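Local coordinates for manganese-binding protein (Chlamydia trachomatis, PDB 6NSI) that binds ferrous iron preferentially, and also manganese and nickel, and delivers them to the membrane permease of the ABC importer YtgABCD, at residues R9-C14 with K115-A120; P101-W104 with R108-G111; M212-Y217 with R238-C243; K249-K254 with T278-G283. All blocks are in the same frame, centred on the assembly; numbering follows the deposited sequence.

In the fold
Along the chain the contacts fall into two pairs, one before and one after helix 129-154 in sequence, the long helix that connects the two lobes in this family of metal-binding proteins. Interactions 1 and 2, centred 11 Å apart, share helix 107-124, which packs on helix 9-19 in the first and on the His102 loop in the second; Trp110 touches both partners. Interactions 3 and 4 come later in the chain, with centres 16 Å apart, and meet where helix 235-242 leads toward strand 251-252. Contacts of one pair are centred 25 to 38 Å from those of the other. Iron sits between the lobes, bound by His36 and His102 of the first and His168 and Asp260 of the second.

Interaction 1 (R9-C14 with K115-A120); sequences RMICDC and KEMAAA
Cys14 of helix 9-19 and Met117 of helix 107-124 mark the nearest approach of the two backbones, with CA atoms 8.0 Å apart. At that spacing the main chains do not meet, and the gap is bridged by side chains, above all by Met117, which supplies 77 of the 131 Å² buried. Helix 9-19 follows strand 3-6 of the four-stranded parallel sheet, and helix 107-124 packs on it. Cys14 and Met117 both direct their CB atoms at the opposite helix, while Ile11, one turn before Cys14, flanks the line between them. Met117 has CG anti to its own carbonyl carbon (chi1 -59°) and stays extended beyond it (chi2 -178°), a stretch that carries the thioether up to helix 9-19. There Met117 SD lies 3.6 Å and Met117 CE 3.8 Å from Cys14 CB. Met117 SD also comes within 4.0 Å of Ile11 O, and Met117 CE within 4.4 Å of Ile11 CG2. With Val15 and Ile18 touching it too, Met117 resembles a knob set among four residues of the facing helix; Leu80 covers both Met117 and Ile11, and Trp110, on the same helix as Met117, packs on all three. On the far face of helix 9-19, Arg9 NE donates a nearly straight bond of 2.8 Å to Asp13 OD1, in the guanidinium plane, and Arg9 NH1 also bridges to Asp30. Beside the contact Trp110 NE1 donates to Met10 O, but no hydrogen bond joins the two segments, which are held by burial of apolar surface and van der Waals contact.

Interaction 2 (P101-W104 with R108-G111); sequences PHIW and RVWG. With FE (Fe (III) ion), chain B.
Trp104 and Trp110 form a T-shaped pair: the edge of Trp104 is turned to the face of Trp110, their planes 75° apart, with the five-membered ring of Trp104 centred 5.9 Å from the six-membered ring of Trp110. Trp104 CB lies over the Trp110 six-membered ring, 3.6 Å from its centroid and only 14° off its normal, a CH-pi contact. Trp104 places its CG between backbone N and carbonyl carbon (chi1 58°), which swings the indole off toward the metal site while CB stays on Trp110. Ile103 comes to the Trp110 rim instead, its CG1 3.7 Å from Trp110 CZ3, and crosses Val109 at about a right angle, Ile103 CB being 3.7 Å from Val109 CG1. Residues 101-103 form an inverse gamma turn centred on His102, closed by Ile103 N bonding to Pro101 O at 2.8 Å. It presents His102 NE2 to the iron(III) ion at 2.2 Å, in a site completed by His36, His168 and Asp260. Behind the imidazole, away from the metal, Asp100 OD1 accepts the hydrogen bond of His102 ND1 as a second-shell partner. Both buried indole nitrogens are satisfied, Trp104 NE1 by Ser259 O and Trp110 NE1 by Met10 O.

Interaction 3 (M212-Y217 with R238-C243); sequences MRVVEY and RKIVSC
Val214 and Val215 of helix 208-221 pack against Ile240 of helix 235-242, and the side-chain contact is apolar. Of the two valines, Ile240 CD1 meets Val214 alone, 3.7 Å from Val214 CB and equally close to Val214 CG1, the two side chains crossing at about a right angle. Ile240 CG2, held anti to the backbone N, lies between Val215 CG2, 3.8 Å away, and Val214 CG1, 4.0 Å away; the Val215 and Ile240 side chains run antiparallel, alongside each other. The backbones are close as well, with CA atoms of Val215 and Ile240 5.8 Å apart, so Val215 CG2 also lies 3.8 Å from the Ile240 carbonyl O. At the exposed margin Cys243 CB adds a looser touch, 4.1 Å from Val215 CG2. No hydrogen bond joins the segments; within the second, Ser242 OG donates to Lys239 O at 3.0 Å, its oxygen tilted 26° from the carbonyl plane, in the last turn before Cys243 leaves helical geometry. Around this seam, Ile211 and Ile218 of helix 208-221 also touch Ile240, Pro197 touches both Val214 and Ile240, Ile195 of strand 194-195 backs Val214, and Val241 packs on Leu252 of strand 251-252.

Interaction 4 (K249-K254 with T278-G283); sequences KIRLAK and TEELGG
Glu280, in the last turn of helix 266-280, reaches across to Arg251, Ala253 and Lys254. Its CB points at the strand segment, and CG, 4.0 Å from Ala253 CB, makes the first contact. A bend at chi2 (-83°) then lays the carboxylate across residues 251-254, CD passing 3.9 Å from Ala253 CA. Glu280 OE1 accepts a nearly straight bond (176°) from the Lys254 backbone N at 2.7 Å, on the anti side and well out of the carboxylate plane; it also rests against Ala253 CA and Lys254 CB. Glu280 OE2 takes the salt bridge from Arg251 NH2 at 2.9 Å, met almost along its own C-O bond and close to the guanidinium plane; the two flat groups are turned 39° apart. Arg251 NH2 also has a weak bond of 3.4 Å to the Glu280 backbone O, at the helix end. Just beyond, a Schellman motif terminates the helix, with Gly282 at positive phi and Gly283 N bonding to Thr278 O at 2.8 Å. The contact thereby ties the end of helix 266-280 to strand 251-252, which runs parallel to strand 225-226; Val225 of that strand touches Arg251, Ala253 and Leu281.

Interaction 1 (R9-C14 with K115-A120)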
loop_
_atom_site.group_PDB
_atom_site.type_symbol
_atom_site.label_atom_id
_atom_site.label_comp_id
_atom_site.label_asym_id
_atom_site.label_seq_id
_atom_site.Cartn_x
_atom_site.Cartn_y
_atom_site.Cartn_z
ATOM N N ARG A 9 -1.218 -9.114 4.242
ATOM C CA ARG A 9 -2.177 -9.634 3.266
ATOM C C ARG A 9 -1.946 -9.090 1.863
ATOM O O ARG A 9 -2.303 -9.748 0.875
ATOM C CB ARG A 9 -3.606 -9.326 3.701
ATOM C CG ARG A 9 -4.090 -10.200 4.838
ATOM C CD ARG A 9 -4.290 -11.641 4.381
ATOM N NE ARG A 9 -5.259 -11.740 3.296
ATOM C CZ ARG A 9 -6.570 -11.588 3.457
ATOM N NH1 ARG A 9 -7.064 -11.336 4.660
ATOM N NH2 ARG A 9 -7.391 -11.684 2.420
ATOM N N MET A 10 -1.373 -7.892 1.754
ATOM C CA MET A 10 -1.059 -7.351 0.438
ATOM C C MET A 10 -0.061 -8.251 -0.281
ATOM O O MET A 10 -0.156 -8.456 -1.498
ATOM C CB MET A 10 -0.533 -5.928 0.595
ATOM C CG MET A 10 -1.571 -4.992 1.225
ATOM S SD MET A 10 -1.541 -4.982 3.045
ATOM C CE MET A 10 -0.078 -3.979 3.314
ATOM N N ILE A 11 0.878 -8.830 0.473
ATOM C CA ILE A 11 1.766 -9.845 -0.076
ATOM C C ILE A 11 1.058 -11.190 -0.172
ATOM O O ILE A 11 1.091 -11.842 -1.219
ATOM C CB ILE A 11 3.043 -9.942 0.774
ATOM C CG1 ILE A 11 3.832 -8.642 0.665
ATOM C CG2 ILE A 11 3.898 -11.117 0.330
ATOM C CD1 ILE A 11 4.831 -8.479 1.766
ATOM N N CYS A 12 0.391 -11.615 0.905
ATOM C CA CYS A 12 -0.099 -12.995 0.979
ATOM C C CYS A 12 -1.086 -13.323 -0.133
ATOM O O CYS A 12 -1.068 -14.432 -0.683
ATOM C CB CYS A 12 -0.751 -13.269 2.332
ATOM S SG CYS A 12 -0.975 -15.069 2.622
ATOM N N ASP A 13 -1.967 -12.387 -0.470
ATOM C CA ASP A 13 -2.989 -12.703 -1.463
ATOM C C ASP A 13 -2.410 -12.854 -2.855
ATOM O O ASP A 13 -3.020 -13.520 -3.700
ATOM C CB ASP A 13 -4.072 -11.636 -1.456
ATOM C CG ASP A 13 -4.845 -11.614 -0.148
ATOM O OD1 ASP A 13 -4.613 -12.504 0.705
ATOM O OD2 ASP A 13 -5.677 -10.710 0.034
ATOM N N CYS A 14 -1.248 -12.257 -3.113
ATOM C CA CYS A 14 -0.585 -12.460 -4.396
ATOM C C CYS A 14 0.206 -13.766 -4.403
ATOM O O CYS A 14 0.157 -14.511 -5.389
ATOM C CB CYS A 14 0.324 -11.274 -4.713
ATOM S SG CYS A 14 -0.543 -9.629 -4.756
ATOM N N LYS A 115 6.053 -10.122 -9.626
ATOM C CA LYS A 115 7.017 -10.798 -10.525
ATOM C C LYS A 115 8.135 -11.389 -9.672
ATOM O O LYS A 115 8.545 -12.491 -9.957
ATOM C CB LYS A 115 7.574 -9.846 -11.581
ATOM C CG LYS A 115 7.753 -10.474 -12.954
ATOM C CD LYS A 115 8.164 -9.499 -14.017
ATOM C CE LYS A 115 7.275 -8.278 -14.032
ATOM N NZ LYS A 115 5.913 -8.590 -14.517
ATOM N N GLU A 116 8.591 -10.655 -8.664
ATOM C CA GLU A 116 9.640 -11.159 -7.783
ATOM C C GLU A 116 9.127 -12.297 -6.910
ATOM O O GLU A 116 9.854 -13.263 -6.658
ATOM C CB GLU A 116 10.187 -10.029 -6.913
ATOM C CG GLU A 116 10.768 -8.875 -7.705
ATOM C CD GLU A 116 11.945 -9.298 -8.554
ATOM O OE1 GLU A 116 12.798 -10.070 -8.062
ATOM O OE2 GLU A 116 12.011 -8.861 -9.720
ATOM N N MET A 117 7.885 -12.195 -6.426
ATOM C CA MET A 117 7.277 -13.302 -5.694
ATOM C C MET A 117 7.318 -14.589 -6.512
ATOM O O MET A 117 7.800 -15.622 -6.038
ATOM C CB MET A 117 5.834 -12.974 -5.329
ATOM C CG MET A 117 5.631 -11.726 -4.457
ATOM S SD MET A 117 3.868 -11.568 -4.116
ATOM C CE MET A 117 3.692 -9.788 -3.869
ATOM N N ALA A 118 6.796 -14.544 -7.741
ATOM C CA ALA A 118 6.794 -15.725 -8.603
ATOM C C ALA A 118 8.198 -16.278 -8.794
ATOM O O ALA A 118 8.435 -17.484 -8.631
ATOM C CB ALA A 118 6.175 -15.382 -9.955
ATOM N N ALA A 119 9.147 -15.413 -9.160
ATOM C CA ALA A 119 10.512 -15.878 -9.380
ATOM C C ALA A 119 11.055 -16.540 -8.124
ATOM O O ALA A 119 11.546 -17.675 -8.166
ATOM C CB ALA A 119 11.402 -14.713 -9.812
ATOM N N ALA A 120 10.944 -15.846 -6.988
ATOM C CA ALA A 120 11.402 -16.393 -5.717
ATOM C C ALA A 120 10.748 -17.737 -5.421
ATOM O O ALA A 120 11.417 -18.671 -4.961
ATOM C CB ALA A 120 11.106 -15.397 -4.592
#

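Interaction 2 (P101-W104 with R108-G111)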
loop_
_atom_site.group_PDB
_atom_site.type_symbol
_atom_site.label_atom_id
_atom_site.label_comp_id
_atom_site.label_asym_id
_atom_site.label_seq_id
_atom_site.Cartn_x
_atom_site.Cartn_y
_atom_site.Cartn_z
ATOM N N PRO A 101 7.303 2.892 2.451
ATOM C CA PRO A 101 7.088 1.475 2.117
ATOM C C PRO A 101 5.837 1.184 1.297
ATOM O O PRO A 101 5.665 0.032 0.870
ATOM C CB PRO A 101 6.980 0.818 3.497
ATOM C CG PRO A 101 6.336 1.894 4.329
ATOM C CD PRO A 101 6.928 3.192 3.848
ATOM N N HIS A 102 4.970 2.174 1.053
ATOM C CA HIS A 102 3.610 1.893 0.592
ATOM C C HIS A 102 3.509 1.669 -0.908
ATOM O O HIS A 102 2.656 2.279 -1.564
ATOM C CB HIS A 102 2.670 3.037 0.992
ATOM C CG HIS A 102 2.657 3.304 2.466
ATOM N ND1 HIS A 102 3.501 4.219 3.067
ATOM C CD2 HIS A 102 1.899 2.781 3.462
ATOM C CE1 HIS A 102 3.262 4.245 4.369
ATOM N NE2 HIS A 102 2.293 3.387 4.632
ATOM N N ILE A 103 4.335 0.773 -1.464
ATOM C CA ILE A 103 4.334 0.596 -2.920
ATOM C C ILE A 103 3.152 -0.215 -3.433
ATOM O O ILE A 103 2.912 -0.235 -4.647
ATOM C CB ILE A 103 5.650 -0.059 -3.391
ATOM C CG1 ILE A 103 5.892 -1.386 -2.661
ATOM C CG2 ILE A 103 6.834 0.912 -3.212
ATOM C CD1 ILE A 103 7.119 -2.204 -3.183
ATOM N N TRP A 104 2.399 -0.887 -2.558
ATOM C CA TRP A 104 1.298 -1.735 -3.007
ATOM C C TRP A 104 0.068 -0.952 -3.457
ATOM O O TRP A 104 -0.908 -1.574 -3.896
ATOM C CB TRP A 104 0.891 -2.717 -1.900
ATOM C CG TRP A 104 0.480 -2.002 -0.626
ATOM C CD1 TRP A 104 -0.763 -1.517 -0.314
ATOM C CD2 TRP A 104 1.327 -1.674 0.478
ATOM N NE1 TRP A 104 -0.743 -0.911 0.933
ATOM C CE2 TRP A 104 0.526 -1.000 1.441
ATOM C CE3 TRP A 104 2.680 -1.896 0.762
ATOM C CZ2 TRP A 104 1.042 -0.545 2.655
ATOM C CZ3 TRP A 104 3.188 -1.444 1.971
ATOM C CH2 TRP A 104 2.371 -0.774 2.902
ATOM N N ARG A 108 1.263 -0.935 -10.908
ATOM C CA ARG A 108 2.389 -1.323 -11.757
ATOM C C ARG A 108 3.576 -1.772 -10.916
ATOM O O ARG A 108 4.233 -2.775 -11.233
ATOM C CB ARG A 108 2.797 -0.172 -12.669
ATOM C CG ARG A 108 3.979 -0.514 -13.568
ATOM C CD ARG A 108 4.705 0.740 -14.026
ATOM N NE ARG A 108 5.602 1.264 -12.996
ATOM C CZ ARG A 108 6.782 0.734 -12.682
ATOM N NH1 ARG A 108 7.219 -0.350 -13.323
ATOM N NH2 ARG A 108 7.524 1.288 -11.726
ATOM N N VAL A 109 3.866 -1.042 -9.836
ATOM C CA VAL A 109 4.959 -1.439 -8.955
ATOM C C VAL A 109 4.634 -2.771 -8.279
ATOM O O VAL A 109 5.469 -3.680 -8.247
ATOM C CB VAL A 109 5.256 -0.312 -7.939
ATOM C CG1 VAL A 109 6.400 -0.698 -6.988
ATOM C CG2 VAL A 109 5.604 0.994 -8.672
ATOM N N TRP A 110 3.406 -2.930 -7.767
ATOM C CA TRP A 110 3.066 -4.185 -7.101
ATOM C C TRP A 110 3.046 -5.351 -8.086
ATOM O O TRP A 110 3.311 -6.495 -7.699
ATOM C CB TRP A 110 1.723 -4.064 -6.378
ATOM C CG TRP A 110 1.615 -5.000 -5.187
ATOM C CD1 TRP A 110 0.646 -5.939 -4.968
ATOM C CD2 TRP A 110 2.506 -5.075 -4.057
ATOM N NE1 TRP A 110 0.872 -6.594 -3.777
ATOM C CE2 TRP A 110 2.001 -6.078 -3.193
ATOM C CE3 TRP A 110 3.669 -4.384 -3.684
ATOM C CZ2 TRP A 110 2.629 -6.421 -1.996
ATOM C CZ3 TRP A 110 4.289 -4.728 -2.478
ATOM C CH2 TRP A 110 3.767 -5.734 -1.658
ATOM N N GLY A 111 2.737 -5.091 -9.353
ATOM C CA GLY A 111 2.912 -6.126 -10.362
ATOM C C GLY A 111 4.354 -6.577 -10.464
ATOM O O GLY A 111 4.643 -7.778 -10.511
HETATM FE FE FE B . 1.187 2.977 6.475
#

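Interaction 3 (M212-Y217 with R238-C243)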
loop_
_atom_site.group_PDB
_atom_site.type_symbol
_atom_site.label_atom_id
_atom_site.label_comp_id
_atom_site.label_asym_id
_atom_site.label_seq_id
_atom_site.Cartn_x
_atom_site.Cartn_y
_atom_site.Cartn_z
ATOM N N MET A 212 -2.944 22.325 11.393
ATOM C CA MET A 212 -2.977 23.609 10.706
ATOM C C MET A 212 -2.476 23.475 9.280
ATOM O O MET A 212 -3.062 24.047 8.351
ATOM C CB MET A 212 -2.134 24.630 11.459
ATOM C CG MET A 212 -2.151 26.011 10.775
ATOM S SD MET A 212 -0.698 26.298 9.716
ATOM C CE MET A 212 0.623 26.057 10.938
ATOM N N ARG A 213 -1.380 22.738 9.098
ATOM C CA ARG A 213 -0.844 22.469 7.769
ATOM C C ARG A 213 -1.925 21.914 6.836
ATOM O O ARG A 213 -2.122 22.418 5.723
ATOM C CB ARG A 213 0.326 21.495 7.912
ATOM C CG ARG A 213 0.993 21.074 6.636
ATOM C CD ARG A 213 2.306 20.361 6.968
ATOM N NE ARG A 213 2.131 19.275 7.947
ATOM C CZ ARG A 213 1.715 18.044 7.635
ATOM N NH1 ARG A 213 1.400 17.741 6.382
ATOM N NH2 ARG A 213 1.585 17.117 8.575
ATOM N N VAL A 214 -2.669 20.902 7.294
ATOM C CA VAL A 214 -3.681 20.274 6.435
ATOM C C VAL A 214 -4.879 21.206 6.226
ATOM O O VAL A 214 -5.453 21.272 5.122
ATOM C CB VAL A 214 -4.097 18.907 7.018
ATOM C CG1 VAL A 214 -5.144 18.228 6.135
ATOM C CG2 VAL A 214 -2.897 18.009 7.149
ATOM N N VAL A 215 -5.264 21.960 7.265
ATOM C CA VAL A 215 -6.363 22.922 7.127
ATOM C C VAL A 215 -6.038 23.976 6.066
ATOM O O VAL A 215 -6.873 24.309 5.210
ATOM C CB VAL A 215 -6.678 23.558 8.498
ATOM C CG1 VAL A 215 -7.533 24.827 8.351
ATOM C CG2 VAL A 215 -7.377 22.538 9.398
ATOM N N GLU A 216 -4.817 24.514 6.094
ATOM C CA GLU A 216 -4.449 25.519 5.098
ATOM C C GLU A 216 -4.374 24.910 3.698
ATOM O O GLU A 216 -4.759 25.553 2.707
ATOM C CB GLU A 216 -3.125 26.172 5.487
ATOM C CG GLU A 216 -3.198 26.995 6.784
ATOM C CD GLU A 216 -1.974 27.882 6.997
ATOM O OE1 GLU A 216 -0.840 27.452 6.697
ATOM O OE2 GLU A 216 -2.140 29.011 7.478
ATOM N N TYR A 217 -3.877 23.676 3.596
ATOM C CA TYR A 217 -3.883 22.975 2.313
ATOM C C TYR A 217 -5.300 22.801 1.789
ATOM O O TYR A 217 -5.555 23.005 0.596
ATOM C CB TYR A 217 -3.198 21.621 2.471
ATOM C CG TYR A 217 -3.148 20.709 1.255
ATOM C CD1 TYR A 217 -4.232 19.896 0.927
ATOM C CD2 TYR A 217 -1.988 20.592 0.494
ATOM C CE1 TYR A 217 -4.173 18.999 -0.160
ATOM C CE2 TYR A 217 -1.919 19.704 -0.605
ATOM C CZ TYR A 217 -3.018 18.917 -0.918
ATOM O OH TYR A 217 -2.976 18.013 -1.986
ATOM N N ARG A 238 -10.898 14.377 11.958
ATOM C CA ARG A 238 -12.147 14.953 12.447
ATOM C C ARG A 238 -11.933 16.376 12.956
ATOM O O ARG A 238 -12.779 17.246 12.717
ATOM C CB ARG A 238 -12.774 14.065 13.520
ATOM C CG ARG A 238 -13.381 12.791 12.938
ATOM C CD ARG A 238 -14.696 12.410 13.616
ATOM N NE ARG A 238 -15.559 11.608 12.745
ATOM C CZ ARG A 238 -15.315 10.339 12.429
ATOM N NH1 ARG A 238 -14.238 9.737 12.923
ATOM N NH2 ARG A 238 -16.139 9.663 11.626
ATOM N N LYS A 239 -10.793 16.638 13.619
ATOM C CA LYS A 239 -10.443 18.001 14.036
ATOM C C LYS A 239 -10.206 18.911 12.843
ATOM O O LYS A 239 -10.643 20.069 12.841
ATOM C CB LYS A 239 -9.180 18.019 14.902
ATOM C CG LYS A 239 -9.247 17.270 16.203
ATOM C CD LYS A 239 -7.858 17.276 16.847
ATOM C CE LYS A 239 -7.823 16.469 18.152
ATOM N NZ LYS A 239 -9.161 16.400 18.814
ATOM N N ILE A 240 -9.458 18.430 11.849
ATOM C CA ILE A 240 -9.211 19.222 10.645
ATOM C C ILE A 240 -10.528 19.648 10.019
ATOM O O ILE A 240 -10.714 20.818 9.652
ATOM C CB ILE A 240 -8.337 18.420 9.658
ATOM C CG1 ILE A 240 -6.884 18.398 10.124
ATOM C CG2 ILE A 240 -8.396 19.022 8.256
ATOM C CD1 ILE A 240 -6.094 17.211 9.587
ATOM N N VAL A 241 -11.478 18.715 9.929
ATOM C CA VAL A 241 -12.773 18.997 9.307
ATOM C C VAL A 241 -13.526 20.070 10.092
ATOM O O VAL A 241 -14.051 21.037 9.521
ATOM C CB VAL A 241 -13.591 17.696 9.195
ATOM C CG1 VAL A 241 -15.088 17.993 9.097
ATOM C CG2 VAL A 241 -13.101 16.879 8.000
ATOM N N SER A 242 -13.583 19.913 11.417
ATOM C CA SER A 242 -14.289 20.858 12.283
ATOM C C SER A 242 -13.654 22.246 12.306
ATOM O O SER A 242 -14.329 23.211 12.685
ATOM C CB SER A 242 -14.329 20.320 13.711
ATOM O OG SER A 242 -13.117 20.648 14.382
ATOM N N CYS A 243 -12.377 22.361 11.938
ATOM C CA CYS A 243 -11.629 23.609 12.008
ATOM C C CYS A 243 -11.756 24.439 10.739
ATOM O O CYS A 243 -11.055 25.447 10.593
ATOM C CB CYS A 243 -10.154 23.316 12.316
ATOM S SG CYS A 243 -9.805 23.067 14.101
#

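Interaction 4 (K249-K254 with T278-G283)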
loop_
_atom_site.group_PDB
_atom_site.type_symbol
_atom_site.label_atom_id
_atom_site.label_comp_id
_atom_site.label_asym_id
_atom_site.label_seq_id
_atom_site.Cartn_x
_atom_site.Cartn_y
_atom_site.Cartn_z
ATOM N N LYS A 249 -17.393 24.409 2.681
ATOM C CA LYS A 249 -17.861 23.029 2.719
ATOM C C LYS A 249 -16.693 22.043 2.756
ATOM O O LYS A 249 -15.738 22.156 1.976
ATOM C CB LYS A 249 -18.768 22.755 1.516
ATOM C CG LYS A 249 -20.147 23.376 1.687
ATOM C CD LYS A 249 -21.034 23.124 0.490
ATOM C CE LYS A 249 -21.723 24.408 0.079
ATOM N NZ LYS A 249 -23.198 24.385 0.323
ATOM N N ILE A 250 -16.780 21.073 3.674
ATOM C CA ILE A 250 -15.777 20.026 3.868
ATOM C C ILE A 250 -16.442 18.846 4.575
ATOM O O ILE A 250 -17.148 19.015 5.577
ATOM C CB ILE A 250 -14.564 20.544 4.668
ATOM C CG1 ILE A 250 -13.549 19.430 4.866
ATOM C CG2 ILE A 250 -14.988 21.055 6.038
ATOM C CD1 ILE A 250 -13.055 18.830 3.579
ATOM N N ARG A 251 -16.234 17.643 4.058
ATOM C CA ARG A 251 -16.891 16.463 4.588
ATOM C C ARG A 251 -15.900 15.311 4.618
ATOM O O ARG A 251 -14.834 15.364 3.998
ATOM C CB ARG A 251 -18.102 16.083 3.741
ATOM C CG ARG A 251 -17.695 15.737 2.315
ATOM C CD ARG A 251 -18.868 15.689 1.361
ATOM N NE ARG A 251 -18.537 14.843 0.219
ATOM C CZ ARG A 251 -18.069 15.292 -0.942
ATOM N NH1 ARG A 251 -17.881 16.604 -1.143
ATOM N NH2 ARG A 251 -17.789 14.423 -1.908
ATOM N N LEU A 252 -16.267 14.263 5.350
ATOM C CA LEU A 252 -15.552 12.994 5.336
ATOM C C LEU A 252 -16.087 12.137 4.198
ATOM O O LEU A 252 -17.289 12.144 3.920
ATOM C CB LEU A 252 -15.725 12.247 6.665
ATOM C CG LEU A 252 -15.441 12.932 8.007
ATOM C CD1 LEU A 252 -16.046 12.109 9.150
ATOM C CD2 LEU A 252 -13.935 13.133 8.233
ATOM N N ALA A 253 -15.194 11.396 3.542
ATOM C CA ALA A 253 -15.643 10.481 2.504
ATOM C C ALA A 253 -16.578 9.442 3.105
ATOM O O ALA A 253 -16.503 9.128 4.296
ATOM C CB ALA A 253 -14.450 9.807 1.827
ATOM N N LYS A 254 -17.485 8.923 2.274
ATOM C CA LYS A 254 -18.478 7.978 2.772
ATOM C C LYS A 254 -17.815 6.702 3.282
ATOM O O LYS A 254 -17.985 6.319 4.444
ATOM C CB LYS A 254 -19.496 7.662 1.676
ATOM C CG LYS A 254 -20.691 8.608 1.619
ATOM C CD LYS A 254 -21.640 8.399 2.809
ATOM C CE LYS A 254 -22.095 9.732 3.389
ATOM N NZ LYS A 254 -22.218 9.676 4.868
ATOM N N THR A 278 -12.206 8.000 -6.792
ATOM C CA THR A 278 -12.752 8.549 -8.038
ATOM C C THR A 278 -14.110 9.205 -7.804
ATOM O O THR A 278 -14.345 10.345 -8.230
ATOM C CB THR A 278 -12.864 7.449 -9.106
ATOM O OG1 THR A 278 -11.581 6.852 -9.321
ATOM C CG2 THR A 278 -13.353 8.020 -10.448
ATOM N N GLU A 279 -15.015 8.512 -7.104
ATOM C CA GLU A 279 -16.363 9.053 -6.935
ATOM C C GLU A 279 -16.359 10.308 -6.073
ATOM O O GLU A 279 -17.048 11.291 -6.386
ATOM C CB GLU A 279 -17.287 7.998 -6.319
ATOM C CG GLU A 279 -17.876 7.025 -7.324
ATOM C CD GLU A 279 -18.700 5.931 -6.663
ATOM O OE1 GLU A 279 -18.892 5.982 -5.422
ATOM O OE2 GLU A 279 -19.143 5.014 -7.388
ATOM N N GLU A 280 -15.595 10.300 -4.978
ATOM C CA GLU A 280 -15.666 11.425 -4.048
ATOM C C GLU A 280 -14.991 12.668 -4.606
ATOM O O GLU A 280 -15.409 13.787 -4.275
ATOM C CB GLU A 280 -15.048 11.047 -2.703
ATOM C CG GLU A 280 -15.818 9.944 -1.965
ATOM C CD GLU A 280 -17.008 10.462 -1.169
ATOM O OE1 GLU A 280 -17.484 9.728 -0.274
ATOM O OE2 GLU A 280 -17.470 11.602 -1.439
ATOM N N LEU A 281 -13.957 12.507 -5.439
ATOM C CA LEU A 281 -13.280 13.641 -6.074
ATOM C C LEU A 281 -13.928 14.070 -7.400
ATOM O O LEU A 281 -13.406 14.963 -8.084
ATOM C CB LEU A 281 -11.796 13.322 -6.279
ATOM C CG LEU A 281 -11.075 13.177 -4.913
ATOM C CD1 LEU A 281 -9.595 12.973 -5.111
ATOM C CD2 LEU A 281 -11.313 14.391 -4.065
ATOM N N GLY A 282 -15.057 13.481 -7.766
ATOM C CA GLY A 282 -15.865 14.008 -8.847
ATOM C C GLY A 282 -15.715 13.309 -10.177
ATOM O O GLY A 282 -16.264 13.802 -11.175
ATOM N N GLY A 283 -14.992 12.186 -10.230
ATOM C CA GLY A 283 -14.846 11.419 -11.448
ATOM C C GLY A 283 -15.964 10.414 -11.641
ATOM O O GLY A 283 -16.960 10.383 -10.912
#